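Local atomic coordinates of ylmH (Streptococcus pneumoniae, PDB entry 2FPH), a protein that probably takes part in cell division and may bind RNA through a domain related to the RNA-recognition motif. Residues 53-57 and 68-74; 85-91 and 154-160; 2-6 and 43-49; 117-121 and 131-137. All coordinates share one frame; numbering follows the deposited sequence.

Contact 1 of 4, residues 53-57 and 68-74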
# COMPACT_ATOMS: atom_id res chain seq x y z
N LEU A 53 16.47 10.88 8.29
CA LEU A 53 15.98 9.59 8.73
C LEU A 53 16.13 8.67 7.54
O LEU A 53 15.87 9.09 6.41
CB LEU A 53 14.47 9.68 9.08
CG LEU A 53 13.99 10.14 10.47
CD1 LEU A 53 12.44 9.99 10.47
CD2 LEU A 53 14.56 9.28 11.52
N ALA A 54 16.51 7.42 7.79
CA ALA A 54 16.49 6.41 6.72
C ALA A 54 15.07 6.06 6.30
O ALA A 54 14.13 6.16 7.09
CB ALA A 54 17.24 5.20 7.11
N CYS A 55 14.91 5.73 5.02
CA CYS A 55 13.62 5.56 4.40
C CYS A 55 13.78 4.37 3.44
O CYS A 55 14.76 4.34 2.72
CB CYS A 55 13.28 6.86 3.61
SG CYS A 55 11.71 7.05 2.82
N SER A 56 12.91 3.35 3.51
CA SER A 56 12.82 2.31 2.47
C SER A 56 11.37 2.19 2.01
O SER A 56 10.47 2.29 2.80
CB SER A 56 13.35 0.95 2.96
OG SER A 56 12.69 0.54 4.11
N SER A 57 11.17 2.04 0.70
CA SER A 57 9.88 1.91 0.08
C SER A 57 9.65 0.48 -0.30
O SER A 57 10.59 -0.18 -0.80
CB SER A 57 9.82 2.75 -1.18
OG SER A 57 8.68 2.42 -1.94
N ARG A 68 4.10 1.13 0.40
CA ARG A 68 4.22 1.57 1.79
C ARG A 68 5.66 1.88 2.09
O ARG A 68 6.61 1.34 1.47
CB ARG A 68 3.70 0.51 2.77
CG ARG A 68 2.32 0.03 2.52
CD ARG A 68 1.77 -0.98 3.55
NE ARG A 68 1.52 -0.35 4.84
CZ ARG A 68 1.05 -0.97 5.89
NH1 ARG A 68 0.84 -2.25 5.82
NH2 ARG A 68 0.74 -0.31 7.01
N VAL A 69 5.88 2.81 3.02
CA VAL A 69 7.21 3.27 3.31
C VAL A 69 7.52 3.04 4.75
O VAL A 69 6.66 3.20 5.65
CB VAL A 69 7.37 4.82 2.92
CG1 VAL A 69 8.58 5.51 3.51
CG2 VAL A 69 7.37 5.03 1.39
N LEU A 70 8.76 2.70 4.98
CA LEU A 70 9.23 2.56 6.35
C LEU A 70 10.21 3.68 6.65
O LEU A 70 11.16 3.92 5.90
CB LEU A 70 9.86 1.21 6.50
CG LEU A 70 9.02 -0.00 6.72
CD1 LEU A 70 9.85 -1.22 6.41
CD2 LEU A 70 8.56 0.13 8.24
N LEU A 71 9.97 4.40 7.74
CA LEU A 71 10.88 5.46 8.22
C LEU A 71 11.57 4.92 9.46
O LEU A 71 10.87 4.38 10.31
CB LEU A 71 10.06 6.72 8.53
CG LEU A 71 9.35 7.38 7.33
CD1 LEU A 71 8.29 8.43 7.65
CD2 LEU A 71 10.34 8.02 6.45
N TYR A 72 12.90 5.07 9.66
CA TYR A 72 13.54 4.35 10.75
C TYR A 72 14.91 4.90 11.15
O TYR A 72 15.53 5.60 10.36
CB TYR A 72 13.65 2.86 10.48
CG TYR A 72 14.27 2.55 9.14
CD1 TYR A 72 13.49 2.52 8.01
CD2 TYR A 72 15.64 2.33 9.00
CE1 TYR A 72 14.04 2.29 6.76
CE2 TYR A 72 16.20 2.08 7.69
CZ TYR A 72 15.38 2.04 6.61
OH TYR A 72 15.89 1.82 5.33
N PRO A 73 15.27 4.70 12.42
CA PRO A 73 16.62 5.01 12.89
C PRO A 73 17.62 4.02 12.29
O PRO A 73 17.21 2.95 11.86
CB PRO A 73 16.52 4.82 14.40
CG PRO A 73 15.07 4.89 14.68
CD PRO A 73 14.46 4.16 13.53
N ASP A 74 18.91 4.33 12.41
CA ASP A 74 19.98 3.62 11.67
C ASP A 74 20.26 2.19 12.12
O ASP A 74 20.67 1.33 11.29
CB ASP A 74 21.26 4.43 11.70
CG ASP A 74 21.15 5.75 10.93
OD1 ASP A 74 20.34 5.87 9.96
OD2 ASP A 74 21.84 6.74 11.24
O HOH W 1 17.99 6.53 10.50
O HOH W 2 16.88 2.28 2.10

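Contact 2 of 4, residues 85-91 and 154-160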
# COMPACT_ATOMS: atom_id res chain seq x y z
N ILE A 85 2.74 -6.29 3.97
CA ILE A 85 1.96 -6.38 2.73
C ILE A 85 1.73 -7.83 2.38
O ILE A 85 2.68 -8.62 2.39
CB ILE A 85 2.66 -5.63 1.55
CG1 ILE A 85 2.77 -4.12 1.86
CG2 ILE A 85 1.83 -5.75 0.26
CD1 ILE A 85 3.74 -3.40 0.94
N SER A 86 0.47 -8.17 2.06
CA SER A 86 0.08 -9.52 1.65
C SER A 86 -0.33 -9.46 0.17
O SER A 86 -0.93 -8.46 -0.26
CB SER A 86 -1.12 -9.94 2.49
OG SER A 86 -1.53 -11.28 2.32
N LEU A 87 0.01 -10.46 -0.63
CA LEU A 87 -0.55 -10.53 -1.97
C LEU A 87 -1.72 -11.49 -1.88
O LEU A 87 -1.54 -12.63 -1.44
CB LEU A 87 0.45 -11.04 -3.00
CG LEU A 87 0.12 -11.15 -4.49
CD1 LEU A 87 -0.19 -9.88 -5.19
CD2 LEU A 87 1.26 -11.88 -5.24
N GLN A 88 -2.88 -11.08 -2.37
CA GLN A 88 -4.05 -11.96 -2.43
C GLN A 88 -4.45 -12.19 -3.86
O GLN A 88 -4.71 -11.24 -4.60
CB GLN A 88 -5.25 -11.34 -1.65
CG GLN A 88 -4.97 -11.17 -0.16
CD GLN A 88 -4.86 -12.49 0.57
OE1 GLN A 88 -5.78 -13.32 0.53
NE2 GLN A 88 -3.73 -12.68 1.26
N GLU A 89 -4.51 -13.47 -4.24
CA GLU A 89 -5.15 -13.86 -5.49
C GLU A 89 -6.65 -13.83 -5.33
O GLU A 89 -7.20 -14.33 -4.34
CB GLU A 89 -4.78 -15.28 -5.87
CG GLU A 89 -5.25 -15.61 -7.28
CD GLU A 89 -4.18 -15.45 -8.33
OE1 GLU A 89 -2.97 -15.46 -8.00
OE2 GLU A 89 -4.58 -15.34 -9.51
N ILE A 90 -7.31 -13.24 -6.32
CA ILE A 90 -8.78 -13.16 -6.34
C ILE A 90 -9.18 -14.34 -7.19
O ILE A 90 -9.21 -14.22 -8.42
CB ILE A 90 -9.28 -11.82 -6.92
CG1 ILE A 90 -8.79 -10.64 -6.07
CG2 ILE A 90 -10.80 -11.77 -6.92
CD1 ILE A 90 -9.08 -9.24 -6.60
N VAL A 91 -9.40 -15.48 -6.53
CA VAL A 91 -9.72 -16.75 -7.18
C VAL A 91 -11.19 -16.74 -7.66
O VAL A 91 -12.14 -16.69 -6.87
CB VAL A 91 -9.41 -18.01 -6.29
CG1 VAL A 91 -9.68 -19.28 -7.04
CG2 VAL A 91 -7.90 -18.00 -5.85
N SER A 154 -12.95 -15.83 -4.13
CA SER A 154 -12.25 -16.22 -2.91
C SER A 154 -10.83 -15.71 -2.89
O SER A 154 -10.08 -16.01 -3.78
CB SER A 154 -12.22 -17.76 -2.81
OG SER A 154 -11.53 -18.21 -1.65
N LEU A 155 -10.44 -14.96 -1.87
CA LEU A 155 -9.07 -14.46 -1.77
C LEU A 155 -8.15 -15.47 -1.10
O LEU A 155 -8.47 -15.95 -0.01
CB LEU A 155 -9.04 -13.19 -0.94
CG LEU A 155 -9.42 -11.86 -1.55
CD1 LEU A 155 -9.18 -10.76 -0.57
CD2 LEU A 155 -8.66 -11.52 -2.77
N GLU A 156 -7.01 -15.76 -1.73
CA GLU A 156 -5.96 -16.61 -1.17
C GLU A 156 -4.59 -15.95 -1.23
O GLU A 156 -4.28 -15.32 -2.22
CB GLU A 156 -5.87 -17.88 -2.00
CG GLU A 156 -7.10 -18.77 -1.89
CD GLU A 156 -7.04 -19.95 -2.83
OE1 GLU A 156 -5.94 -20.26 -3.36
OE2 GLU A 156 -8.09 -20.55 -3.07
N GLU A 157 -3.79 -16.15 -0.18
CA GLU A 157 -2.36 -15.75 -0.12
C GLU A 157 -1.54 -16.35 -1.29
O GLU A 157 -1.62 -17.56 -1.56
CB GLU A 157 -1.74 -16.29 1.18
CG GLU A 157 -1.38 -15.31 2.30
CD GLU A 157 -0.12 -14.48 2.06
OE1 GLU A 157 0.57 -14.69 1.03
OE2 GLU A 157 0.16 -13.60 2.91
N ARG A 158 -0.77 -15.52 -1.98
CA ARG A 158 0.24 -15.93 -2.96
C ARG A 158 1.60 -15.27 -2.66
O ARG A 158 1.62 -14.10 -2.29
CB ARG A 158 -0.14 -15.45 -4.35
CG ARG A 158 -1.40 -16.02 -4.93
CD ARG A 158 -1.24 -17.43 -5.39
NE ARG A 158 -2.27 -18.26 -4.79
CZ ARG A 158 -3.30 -18.77 -5.43
NH1 ARG A 158 -3.49 -18.60 -6.73
NH2 ARG A 158 -4.15 -19.49 -4.73
N PRO A 159 2.73 -15.95 -2.87
CA PRO A 159 4.04 -15.26 -2.87
C PRO A 159 4.19 -14.14 -3.88
O PRO A 159 3.63 -14.24 -4.97
CB PRO A 159 5.04 -16.37 -3.24
CG PRO A 159 4.34 -17.65 -3.04
CD PRO A 159 2.86 -17.41 -3.01
N PHE A 160 4.96 -13.10 -3.55
CA PHE A 160 5.18 -12.03 -4.51
C PHE A 160 5.97 -12.50 -5.72
O PHE A 160 5.93 -11.84 -6.73
CB PHE A 160 5.81 -10.80 -3.86
CG PHE A 160 4.82 -9.97 -3.11
CD1 PHE A 160 4.55 -10.27 -1.80
CD2 PHE A 160 4.14 -8.91 -3.72
CE1 PHE A 160 3.64 -9.54 -1.07
CE2 PHE A 160 3.20 -8.17 -2.98
CZ PHE A 160 2.98 -8.50 -1.66

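Contact 3 of 4, residues 2-6 and 43-49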
# COMPACT_ATOMS: atom_id res chain seq x y z
N ILE A 2 20.01 18.69 -3.30
CA ILE A 2 19.04 19.63 -3.85
C ILE A 2 17.90 18.87 -4.52
O ILE A 2 18.11 18.09 -5.47
CB ILE A 2 19.76 20.55 -4.86
CG1 ILE A 2 21.02 21.11 -4.20
CG2 ILE A 2 18.82 21.64 -5.38
CD1 ILE A 2 22.06 21.69 -5.11
N TYR A 3 16.66 19.13 -4.06
CA TYR A 3 15.51 18.42 -4.60
C TYR A 3 14.53 19.38 -5.18
O TYR A 3 14.60 20.60 -4.93
CB TYR A 3 14.83 17.50 -3.56
CG TYR A 3 15.76 16.39 -3.18
CD1 TYR A 3 15.96 15.32 -4.03
CD2 TYR A 3 16.54 16.48 -2.04
CE1 TYR A 3 16.88 14.32 -3.72
CE2 TYR A 3 17.45 15.48 -1.71
CZ TYR A 3 17.62 14.41 -2.57
OH TYR A 3 18.52 13.41 -2.28
N GLN A 4 13.62 18.83 -5.96
CA GLN A 4 12.65 19.62 -6.65
C GLN A 4 11.77 20.34 -5.64
O GLN A 4 11.38 19.80 -4.60
CB GLN A 4 11.76 18.73 -7.54
CG GLN A 4 10.92 19.51 -8.54
CD GLN A 4 10.43 18.69 -9.75
OE1 GLN A 4 10.88 17.57 -10.02
NE2 GLN A 4 9.49 19.26 -10.47
N HIS A 5 11.50 21.60 -5.95
CA HIS A 5 10.57 22.44 -5.18
C HIS A 5 9.23 21.76 -4.96
O HIS A 5 8.62 21.12 -5.89
CB HIS A 5 10.31 23.72 -5.93
CG HIS A 5 11.51 24.60 -6.06
ND1 HIS A 5 11.67 25.47 -7.11
CD2 HIS A 5 12.56 24.83 -5.23
CE1 HIS A 5 12.81 26.12 -6.98
NE2 HIS A 5 13.37 25.76 -5.85
N PHE A 6 8.74 21.88 -3.73
CA PHE A 6 7.37 21.50 -3.44
C PHE A 6 6.41 22.53 -4.02
O PHE A 6 6.81 23.66 -4.40
CB PHE A 6 7.16 21.40 -1.95
CG PHE A 6 8.10 20.44 -1.25
CD1 PHE A 6 8.20 19.12 -1.69
CD2 PHE A 6 8.79 20.83 -0.16
CE1 PHE A 6 9.03 18.26 -1.04
CE2 PHE A 6 9.64 19.97 0.49
CZ PHE A 6 9.74 18.65 0.04
N LEU A 43 7.87 12.58 -2.30
CA LEU A 43 7.82 13.66 -1.29
C LEU A 43 8.35 13.19 0.01
O LEU A 43 9.15 13.87 0.62
CB LEU A 43 6.41 14.10 -1.09
CG LEU A 43 5.83 15.36 -1.71
CD1 LEU A 43 6.60 16.00 -2.93
CD2 LEU A 43 4.34 15.35 -1.78
N LEU A 44 7.95 11.98 0.43
CA LEU A 44 8.35 11.50 1.76
C LEU A 44 9.87 11.20 1.74
O LEU A 44 10.57 11.47 2.69
CB LEU A 44 7.51 10.30 2.12
CG LEU A 44 7.10 10.01 3.56
CD1 LEU A 44 6.90 8.49 3.79
CD2 LEU A 44 7.69 10.80 4.72
N LYS A 45 10.39 10.60 0.67
CA LYS A 45 11.83 10.40 0.52
C LYS A 45 12.66 11.71 0.67
O LYS A 45 13.66 11.71 1.35
CB LYS A 45 12.13 9.76 -0.84
CG LYS A 45 11.81 8.27 -0.85
CD LYS A 45 11.76 7.72 -2.24
CE LYS A 45 11.69 6.18 -2.30
NZ LYS A 45 12.11 5.51 -1.06
N ILE A 46 12.16 12.79 0.10
CA ILE A 46 12.78 14.11 0.26
C ILE A 46 12.78 14.61 1.75
O ILE A 46 13.84 14.95 2.33
CB ILE A 46 12.16 15.15 -0.63
CG1 ILE A 46 12.39 14.82 -2.12
CG2 ILE A 46 12.77 16.49 -0.35
CD1 ILE A 46 11.39 15.58 -3.00
N LEU A 47 11.60 14.52 2.36
CA LEU A 47 11.46 14.91 3.79
C LEU A 47 12.39 14.06 4.66
O LEU A 47 13.08 14.57 5.51
CB LEU A 47 10.01 14.78 4.24
CG LEU A 47 9.09 15.93 4.66
CD1 LEU A 47 9.40 17.28 4.01
CD2 LEU A 47 7.65 15.55 4.59
N ALA A 48 12.39 12.74 4.48
CA ALA A 48 13.23 11.84 5.25
C ALA A 48 14.71 12.21 5.15
O ALA A 48 15.38 12.37 6.16
CB ALA A 48 13.01 10.43 4.82
N LYS A 49 15.20 12.44 3.93
CA LYS A 49 16.59 12.87 3.71
C LYS A 49 16.90 14.17 4.47
O LYS A 49 17.94 14.31 5.13
CB LYS A 49 16.81 13.04 2.20
CG LYS A 49 17.41 11.76 1.52
CD LYS A 49 17.53 11.93 -0.01
CE LYS A 49 16.94 10.75 -0.78
NZ LYS A 49 17.24 10.79 -2.29

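Contact 4 of 4, residues 117-121 and 131-137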
# COMPACT_ATOMS: atom_id res chain seq x y z
N LYS A 117 -6.24 3.75 1.33
CA LYS A 117 -4.94 3.66 2.03
C LYS A 117 -4.62 2.26 2.61
O LYS A 117 -3.44 2.01 3.05
CB LYS A 117 -4.81 4.69 3.15
CG LYS A 117 -4.48 6.10 2.69
CD LYS A 117 -3.23 6.71 3.31
CE LYS A 117 -2.28 7.43 2.35
NZ LYS A 117 -1.81 8.74 2.94
N LEU A 118 -5.63 1.37 2.64
CA LEU A 118 -5.45 0.02 3.26
C LEU A 118 -5.03 -1.04 2.23
O LEU A 118 -4.79 -2.20 2.59
CB LEU A 118 -6.73 -0.51 3.97
CG LEU A 118 -7.27 0.34 5.12
CD1 LEU A 118 -8.56 -0.26 5.63
CD2 LEU A 118 -6.20 0.41 6.22
N PHE A 119 -4.93 -0.66 0.98
CA PHE A 119 -4.49 -1.55 -0.08
C PHE A 119 -3.75 -0.77 -1.14
O PHE A 119 -3.86 0.46 -1.21
CB PHE A 119 -5.64 -2.36 -0.71
CG PHE A 119 -6.73 -1.57 -1.38
CD1 PHE A 119 -7.73 -0.96 -0.64
CD2 PHE A 119 -6.77 -1.43 -2.78
CE1 PHE A 119 -8.68 -0.19 -1.24
CE2 PHE A 119 -7.76 -0.71 -3.38
CZ PHE A 119 -8.73 -0.09 -2.62
N GLY A 120 -3.03 -1.52 -1.96
CA GLY A 120 -2.21 -0.92 -2.99
C GLY A 120 -2.79 -1.29 -4.34
O GLY A 120 -3.97 -1.08 -4.60
N ASP A 121 -1.94 -1.88 -5.16
CA ASP A 121 -2.27 -2.17 -6.53
C ASP A 121 -3.26 -3.28 -6.64
O ASP A 121 -3.21 -4.29 -5.89
CB ASP A 121 -1.01 -2.62 -7.29
CG ASP A 121 0.02 -1.52 -7.50
OD1 ASP A 121 -0.19 -0.35 -7.17
OD2 ASP A 121 1.07 -1.78 -8.10
N ILE A 131 -4.74 -8.62 -5.54
CA ILE A 131 -4.63 -7.35 -4.83
C ILE A 131 -3.58 -7.41 -3.72
O ILE A 131 -3.45 -8.46 -3.08
CB ILE A 131 -6.06 -6.97 -4.30
CG1 ILE A 131 -6.05 -5.58 -3.68
CG2 ILE A 131 -6.63 -8.07 -3.35
CD1 ILE A 131 -7.35 -5.09 -3.30
N MET A 132 -2.80 -6.32 -3.58
CA MET A 132 -1.80 -6.12 -2.54
C MET A 132 -2.50 -5.38 -1.40
O MET A 132 -3.09 -4.32 -1.63
CB MET A 132 -0.67 -5.24 -3.10
CG MET A 132 -0.07 -5.81 -4.35
SD MET A 132 1.52 -5.05 -4.89
CE MET A 132 2.25 -6.42 -5.58
N ILE A 133 -2.52 -5.99 -0.22
CA ILE A 133 -3.21 -5.40 0.95
C ILE A 133 -2.35 -5.24 2.16
O ILE A 133 -1.33 -5.87 2.27
CB ILE A 133 -4.43 -6.27 1.34
CG1 ILE A 133 -3.96 -7.64 1.89
CG2 ILE A 133 -5.39 -6.38 0.14
CD1 ILE A 133 -5.03 -8.32 2.66
N ASN A 134 -2.77 -4.36 3.04
CA ASN A 134 -2.18 -4.20 4.38
C ASN A 134 -2.58 -5.45 5.17
O ASN A 134 -3.74 -5.72 5.31
CB ASN A 134 -2.78 -2.95 4.98
CG ASN A 134 -2.42 -2.72 6.45
OD1 ASN A 134 -2.07 -3.64 7.18
ND2 ASN A 134 -2.41 -1.44 6.86
N GLN A 135 -1.61 -6.27 5.61
CA GLN A 135 -1.91 -7.61 6.13
C GLN A 135 -2.62 -7.53 7.46
O GLN A 135 -3.14 -8.52 7.93
CB GLN A 135 -0.63 -8.40 6.39
CG GLN A 135 0.35 -8.65 5.25
CD GLN A 135 1.45 -9.66 5.64
OE1 GLN A 135 1.86 -10.57 4.84
NE2 GLN A 135 1.92 -9.52 6.90
N GLN A 136 -2.55 -6.38 8.12
CA GLN A 136 -3.35 -6.16 9.33
C GLN A 136 -4.85 -6.31 9.07
O GLN A 136 -5.63 -6.64 9.99
CB GLN A 136 -3.01 -4.78 9.95
CG GLN A 136 -3.26 -4.66 11.42
CD GLN A 136 -2.65 -3.40 12.02
OE1 GLN A 136 -3.37 -2.51 12.48
NE2 GLN A 136 -1.35 -3.31 11.97
N PHE A 137 -5.27 -6.13 7.81
CA PHE A 137 -6.67 -6.15 7.39
C PHE A 137 -6.96 -7.43 6.55
O PHE A 137 -7.89 -7.50 5.83
CB PHE A 137 -6.96 -4.81 6.68
CG PHE A 137 -6.90 -3.65 7.61
CD1 PHE A 137 -7.97 -3.38 8.45
CD2 PHE A 137 -5.75 -2.89 7.74
CE1 PHE A 137 -7.91 -2.29 9.33
CE2 PHE A 137 -5.68 -1.83 8.62
CZ PHE A 137 -6.76 -1.53 9.42
O HOH W 3 -2.42 0.81 5.36

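Contact 1 of 4, residues 53-57 and 68-74
Y72 lays its ring beside A54, and A54 CB meets the ring over one face, 3.3 Å from Y72 CE2. It gets there because Y72 CG is tucked between the backbone N and the carbonyl carbon (chi1 51°), folding the ring over the partner strand. S56 comes to the same ring obliquely, with OG 3.5 Å from Y72 CE1; this buried hydroxyl has no polar partner in the model. On the other face of the sheet C55 SG lies 3.6 Å from V69 CG1, its diagonal neighbour, and touches CD2 of its pair partner L71. Behind them the backbones run antiparallel, and the short strand axes approach to 4.7 Å. L70 N to S56 O is 2.8 Å and nearly straight (177°), and S56 N to L70 O is 3.0 Å. The A54-Y72 end is looser: Y72 N bonds A54 O at 3.1 Å, whereas the return bond is weak and one water links A54 N, Y72 O and D74 OD1. Helix 38-50 covers the face bearing C55, S57, V69 and L71, while F83 packs on S56 and L70. Such pairing, backed by a helix on one face, is that of a beta hairpin in an antiparallel sheet.

Contact 2 of 4, residues 85-91 and 154-160
L87 presents its CB to the face of the F160 ring, 3.9 Å from the centroid and 15° off the normal, a CH-pi contact, while I85 crosses F160 at about a right angle, its CG2 3.5 Å from F160 CZ. On the L87 side of the sheet E89 packs against R158: E89 CB sits over one face of the guanidinium, whose plane is 31° from that of the carboxylate. E89 bends at chi2 (97°), which carries OE1 to 3.4 Å from R158 NH1 in a long salt bridge; OE1 also accepts from Q130. Q88 and E157 cross at a slant, the amide and carboxylate planes nearly perpendicular. S86 OG joins them, taking a hydrogen bond from Q88 NE2 at 2.8 Å and giving one to E157 OE2 at 2.9 Å from above the carboxylate plane. Q88 OE1 accepts from Q142 NE2 of helix 138-144, so both amide ends are used. I90 and L155 run side by side, I90 CG1 3.4 Å from L155 CD2. Backbone bonds at E89-E156 and V91-S154 fix the antiparallel alignment. One face pairs an apolar I90-L155 patch with the Q88-S86-E157 hydrogen-bond chain; on the other, E89 and R158 would partly offset each other's charge.

Contact 3 of 4, residues 2-6 and 43-49
Y3 and F6 both lie against I46, which gives the apolar part of this contact its centre. The two branches of I46 diverge: CG2 is anti to the backbone N and CG1 anti to the carbonyl carbon (chi1 -64°), which lets one side chain serve both rings. CG1 of I46 comes to 3.9 Å from Y3 CG, meeting the ring obliquely, while CG2 reaches 3.7 Å from F6 CZ. In both pairs the side chains slide past each other in opposite directions; Y3 touches with CB and the base of its ring, F6 with the CZ end. L43 also slides past F6, but its CD1 meets the ring at the edge, near its plane, 3.7 Å from F6 CD1. L47 CD1 adds a longer touch, 4.2 Å from F6 CZ. F6 and L47 also pack on L14 of helix 11-27.

The polar part is confined to K49 and Y3, whose side chains cross at about a right angle. K49 NZ lies 2.9 Å from Y3 OH, suited to a hydrogen bond given by the ammonium, but the hydroxyl is modelled too close to its neighbour and the bond is doubtful. Y3 and F6 are exposed and also touch a neighbouring molecule in the crystal. The N-terminal residues are therefore held to helix 38-50 chiefly by apolar packing, with little directional bonding to fix their pose.

Contact 4 of 4, residues 117-121 and 131-137
G120 and M132 are joined by the shortest backbone bond here, G120 N to M132 O at 2.8 Å, with an N-H...O angle of 178°. The amide of M132 answers not G120 but D121, its N lying 3.1 Å from D121 O. G120 and D121 together thus stand opposite the single residue M132, which meets the definition of a beta bulge. Beyond it, N134 N bonds L118 O at 3.0 Å, and a water bridges K117 O to N134 ND2. The other end of that amide is used within its own segment: OD1 of N134 accepts from Q136 N at 2.9 Å, an Asx turn that fixes the rotation of the side chain, and F137 N bonds N134 O as the chain turns toward helix 138-144. The D121 carboxylate is bound by the backbone N atoms of Y66 (to OD1) and E65 (to OD2).

Strands 119-123 and 130-134 are the second and third of the beta-alpha-beta-beta-alpha-beta order, joined as a hairpin, as in the RNA-recognition motif.

Apolar groups close round this framework. F119 is crossed obliquely by I131, whose CD1 lies 3.7 Å from F119 CD2. F119 CB also touches I133 CG2. Both F119 and I131 pack against I104 and F141, one from each of the helices 97-105 and 138-144. At the other end L118 crosses F137 at about a right angle: its CD1 stands 4.1 Å from the ring centroid, almost exactly over the centre, while CD2 lies 3.3 Å from F137 CE2.

In the fold
From the N terminus, contact 3 closes first: the chain runs through helix 11-27 and returns in helix 38-50, which meets residues 2-6. That helix leads directly into contact 1, the hairpin of strands 54-57 and 69-72, and packs on it through L44 on V69 and A48 on C55. Contact 2 opens next and closes the longest loop, joining strand 85-91 to strand 151-157; contact 4 is nested inside that loop. Contacts 2 and 4 share one sheet, because strand 85-91 lies between strands 151-157 and 130-134. Nothing crosses; the others are in series. R68 of contact 1 touches I85 and N134, linking the two sheets, whereas contacts 2 and 3 lie about 33 Å apart between centres.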